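Local coordinates for DNA fragmentation factor 40 KDA subunit (Mus musculus, PDB 1V0D), which cuts chromosomal DNA into fragments during apoptosis, acting as a caspase-activated endonuclease and driving chromatin condensation, at residues 259-265 against 299-304. Residues are numbered along the deposited sequence; the frame is centred on the assembly and turned at random.
With MG (magnesium ion), chain C.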
ATOM      1  N   TRP A 259      -3.258  -2.657   4.612  1.00 50.55           N
ATOM      2  CA  TRP A 259      -4.589  -3.078   5.043  1.00 50.87           C
ATOM      3  C   TRP A 259      -5.284  -1.815   5.505  1.00 51.79           C
ATOM      4  O   TRP A 259      -4.729  -1.045   6.285  1.00 54.01           O
ATOM      5  CB  TRP A 259      -4.513  -4.083   6.180  1.00 47.84           C
ATOM      6  CG  TRP A 259      -4.229  -5.441   5.678  1.00 48.18           C
ATOM      7  CD1 TRP A 259      -3.127  -5.843   4.981  1.00 47.33           C
ATOM      8  CD2 TRP A 259      -5.052  -6.602   5.836  1.00 49.13           C
ATOM      9  NE1 TRP A 259      -3.208  -7.187   4.696  1.00 48.34           N
ATOM     10  CE2 TRP A 259      -4.381  -7.679   5.210  1.00 48.04           C
ATOM     11  CE3 TRP A 259      -6.293  -6.840   6.448  1.00 48.30           C
ATOM     12  CZ2 TRP A 259      -4.908  -8.971   5.179  1.00 47.75           C
ATOM     13  CZ3 TRP A 259      -6.815  -8.124   6.419  1.00 47.41           C
ATOM     14  CH2 TRP A 259      -6.122  -9.175   5.787  1.00 48.32           C
ATOM     15  N   ASN A 260      -6.502  -1.613   5.030  1.00 51.53           N
ATOM     16  CA  ASN A 260      -7.246  -0.406   5.328  1.00 51.28           C
ATOM     17  C   ASN A 260      -8.454  -0.596   6.269  1.00 50.07           C
ATOM     18  O   ASN A 260      -9.043  -1.677   6.316  1.00 50.28           O
ATOM     19  CB  ASN A 260      -7.682   0.157   3.972  1.00 53.66           C
ATOM     20  CG  ASN A 260      -8.246   1.545   4.054  1.00 58.03           C
ATOM     21  OD1 ASN A 260      -9.466   1.736   4.123  1.00 61.20           O
ATOM     22  ND2 ASN A 260      -7.364   2.537   4.038  1.00 60.75           N
ATOM     23  N   LEU A 261      -8.783   0.440   7.046  1.00 47.63           N
ATOM     24  CA  LEU A 261      -9.973   0.438   7.912  1.00 45.96           C
ATOM     25  C   LEU A 261     -10.978   1.238   7.068  1.00 46.35           C
ATOM     26  O   LEU A 261     -11.088   2.460   7.193  1.00 46.69           O
ATOM     27  CB  LEU A 261      -9.725   1.173   9.230  1.00 42.58           C
ATOM     28  CG  LEU A 261      -9.073   0.424  10.391  1.00 41.90           C
ATOM     29  CD1 LEU A 261      -9.150   1.282  11.652  1.00 39.76           C
ATOM     30  CD2 LEU A 261      -9.771  -0.887  10.624  1.00 37.05           C
ATOM     31  N   ASP A 262     -11.698   0.539   6.200  1.00 46.60           N
ATOM     32  CA  ASP A 262     -12.620   1.169   5.265  1.00 48.02           C
ATOM     33  C   ASP A 262     -14.022   1.470   5.795  1.00 47.49           C
ATOM     34  O   ASP A 262     -14.702   0.586   6.315  1.00 48.46           O
ATOM     35  CB  ASP A 262     -12.663   0.288   4.002  1.00 49.80           C
ATOM     36  CG  ASP A 262     -13.592   0.818   2.917  1.00 52.48           C
ATOM     37  OD1 ASP A 262     -13.511   2.012   2.540  1.00 52.14           O
ATOM     38  OD2 ASP A 262     -14.401   0.003   2.422  1.00 55.69           O
ATOM     39  N   HIS A 263     -14.437   2.731   5.670  1.00 46.46           N
ATOM     40  CA  HIS A 263     -15.764   3.159   6.107  1.00 47.33           C
ATOM     41  C   HIS A 263     -16.830   2.605   5.153  1.00 47.27           C
ATOM     42  O   HIS A 263     -16.771   2.856   3.944  1.00 47.04           O
ATOM     43  CB  HIS A 263     -15.875   4.686   6.105  1.00 48.40           C
ATOM     44  CG  HIS A 263     -15.054   5.370   7.156  1.00 50.13           C
ATOM     45  ND1 HIS A 263     -13.685   5.497   7.071  1.00 50.92           N
ATOM     46  CD2 HIS A 263     -15.418   5.991   8.305  1.00 49.45           C
ATOM     47  CE1 HIS A 263     -13.242   6.168   8.121  1.00 50.71           C
ATOM     48  NE2 HIS A 263     -14.273   6.480   8.884  1.00 48.58           N
ATOM     49  N   ILE A 264     -17.801   1.866   5.687  1.00 45.77           N
ATOM     50  CA  ILE A 264     -18.860   1.316   4.858  1.00 45.55           C
ATOM     51  C   ILE A 264     -19.670   2.466   4.275  1.00 46.99           C
ATOM     52  O   ILE A 264     -19.931   2.509   3.076  1.00 47.98           O
ATOM     53  CB  ILE A 264     -19.774   0.397   5.661  1.00 46.04           C
ATOM     54  CG1 ILE A 264     -18.926  -0.682   6.356  1.00 45.49           C
ATOM     55  CG2 ILE A 264     -20.801  -0.246   4.727  1.00 42.26           C
ATOM     56  CD1 ILE A 264     -19.719  -1.653   7.203  1.00 42.69           C
ATOM     57  N   ILE A 265     -20.089   3.392   5.125  1.00 47.63           N
ATOM     58  CA  ILE A 265     -20.797   4.570   4.652  1.00 48.37           C
ATOM     59  C   ILE A 265     -19.626   5.548   4.558  1.00 50.77           C
ATOM     60  O   ILE A 265     -19.087   5.984   5.581  1.00 51.90           O
ATOM     61  CB  ILE A 265     -21.826   5.076   5.686  1.00 47.44           C
ATOM     62  CG1 ILE A 265     -22.876   3.995   5.953  1.00 45.91           C
ATOM     63  CG2 ILE A 265     -22.501   6.337   5.180  1.00 46.44           C
ATOM     64  CD1 ILE A 265     -23.986   4.443   6.890  1.00 42.15           C
ATOM     65  N   ASN A 299     -18.927   1.065  11.703  1.00 51.03           N
ATOM     66  CA  ASN A 299     -18.951   1.474  10.316  1.00 48.77           C
ATOM     67  C   ASN A 299     -17.615   1.261   9.608  1.00 49.07           C
ATOM     68  O   ASN A 299     -17.434   1.702   8.469  1.00 49.13           O
ATOM     69  CB  ASN A 299     -19.360   2.945  10.241  1.00 45.72           C
ATOM     70  CG  ASN A 299     -19.460   3.437   8.827  1.00 46.69           C
ATOM     71  OD1 ASN A 299     -19.947   2.719   7.956  1.00 47.18           O
ATOM     72  ND2 ASN A 299     -19.007   4.665   8.581  1.00 46.15           N
ATOM     73  N   LEU A 300     -16.683   0.586  10.279  1.00 49.36           N
ATOM     74  CA  LEU A 300     -15.357   0.324   9.714  1.00 49.73           C
ATOM     75  C   LEU A 300     -15.114  -1.157   9.472  1.00 52.08           C
ATOM     76  O   LEU A 300     -15.283  -1.973  10.382  1.00 54.86           O
ATOM     77  CB  LEU A 300     -14.249   0.836  10.645  1.00 46.18           C
ATOM     78  CG  LEU A 300     -14.178   2.335  10.960  1.00 46.15           C
ATOM     79  CD1 LEU A 300     -12.994   2.592  11.888  1.00 44.82           C
ATOM     80  CD2 LEU A 300     -14.042   3.152   9.681  1.00 42.60           C
ATOM     81  N   LYS A 301     -14.717  -1.501   8.250  1.00 52.70           N
ATOM     82  CA  LYS A 301     -14.408  -2.882   7.891  1.00 53.32           C
ATOM     83  C   LYS A 301     -12.886  -2.937   7.698  1.00 53.50           C
ATOM     84  O   LYS A 301     -12.317  -2.067   7.038  1.00 55.04           O
ATOM     85  CB  LYS A 301     -15.091  -3.251   6.573  1.00 55.92           C
ATOM     86  CG  LYS A 301     -16.262  -4.231   6.644  1.00 59.93           C
ATOM     87  CD  LYS A 301     -16.597  -4.720   5.216  1.00 62.98           C
ATOM     88  CE  LYS A 301     -17.542  -5.939   5.167  1.00 66.71           C
ATOM     89  NZ  LYS A 301     -18.999  -5.612   5.382  1.00 69.33           N
ATOM     90  N   LEU A 302     -12.221  -3.933   8.277  1.00 51.26           N
ATOM     91  CA  LEU A 302     -10.779  -4.060   8.106  1.00 49.10           C
ATOM     92  C   LEU A 302     -10.546  -4.910   6.873  1.00 48.69           C
ATOM     93  O   LEU A 302     -10.771  -6.115   6.901  1.00 47.51           O
ATOM     94  CB  LEU A 302     -10.143  -4.742   9.317  1.00 50.60           C
ATOM     95  CG  LEU A 302      -8.643  -5.062   9.193  1.00 51.26           C
ATOM     96  CD1 LEU A 302      -7.829  -3.785   9.072  1.00 49.30           C
ATOM     97  CD2 LEU A 302      -8.199  -5.850  10.412  1.00 51.92           C
ATOM     98  N   VAL A 303     -10.094  -4.292   5.788  1.00 49.82           N
ATOM     99  CA  VAL A 303      -9.870  -5.035   4.552  1.00 49.73           C
ATOM    100  C   VAL A 303      -8.451  -5.019   4.013  1.00 50.78           C
ATOM    101  O   VAL A 303      -7.706  -4.046   4.167  1.00 51.47           O
ATOM    102  CB  VAL A 303     -10.765  -4.519   3.384  1.00 48.28           C
ATOM    103  CG1 VAL A 303     -12.225  -4.546   3.777  1.00 49.29           C
ATOM    104  CG2 VAL A 303     -10.352  -3.116   2.994  1.00 47.15           C
ATOM    105  N   HIS A 304      -8.109  -6.120   3.356  1.00 51.29           N
ATOM    106  CA  HIS A 304      -6.834  -6.296   2.684  1.00 50.48           C
ATOM    107  C   HIS A 304      -6.997  -5.362   1.488  1.00 48.31           C
ATOM    108  O   HIS A 304      -8.114  -5.046   1.102  1.00 47.74           O
ATOM    109  CB  HIS A 304      -6.714  -7.763   2.265  1.00 53.04           C
ATOM    110  CG  HIS A 304      -5.628  -8.049   1.275  1.00 54.09           C
ATOM    111  ND1 HIS A 304      -5.700  -7.649  -0.045  1.00 54.87           N
ATOM    112  CD2 HIS A 304      -4.507  -8.800   1.382  1.00 51.30           C
ATOM    113  CE1 HIS A 304      -4.675  -8.153  -0.710  1.00 52.83           C
ATOM    114  NE2 HIS A 304      -3.938  -8.855   0.132  1.00 52.45           N
TER
HETATM  115 MG    MG C 501     -12.496   4.029   2.110  1.00 82.85          MG
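Asn-260 to His-263 and Leu-300 to Val-303 pair as the two-stranded antiparallel sheet of a His-Me finger nuclease, with the magnesium site on one face and a largely apolar layer on the other. Reciprocal backbone bonds join Asn-260 with Val-303 and Asp-262 with Lys-301, and Ile-264 N extends the pairing to Asn-299 O. On the metal face Asp-262 turns its CG anti to the backbone N (chi1 -180°), and OD1 binds the magnesium ion at 2.3 Å; His-308 completes the protein side of the site, while OD2 accepts a hydrogen bond from His-313.

On the opposite face, Leu-300 CD2 sits almost exactly on the normal of the His-263 ring, 3.3 Å from its centroid, while His-263 NE2 is hydrogen-bonded to Leu-294 O. Next along this face, Leu-261 CD2 meets Leu-302 CD1 at 3.8 Å. The two ends of the sheet are finished differently. At one, the Asn-299 amide grips the Ile-265 backbone twice: OD1 takes the Ile-265 N-H on an in-plane lone pair at 2.9 Å, and ND2, also hydrogen-bonded to Leu-293 O, reaches Ile-265 O at 3.3 Å. At the other, His-304 CB lies over the six-membered ring of Trp-259, 3.7 Å from its centroid, and the imidazole edge faces the five-membered ring with planes at 75°. Replacing Trp-259 by an alanine would probably strip the ring face from His-304 CB and the imidazole edge, leaving the Ala-306 bond to ND1 and the His-242 stack to hold the ring. The paired backbone probably limits movement of the strand bearing Asp-262, while the His-313 bond is likely to steady the turn of its carboxylate.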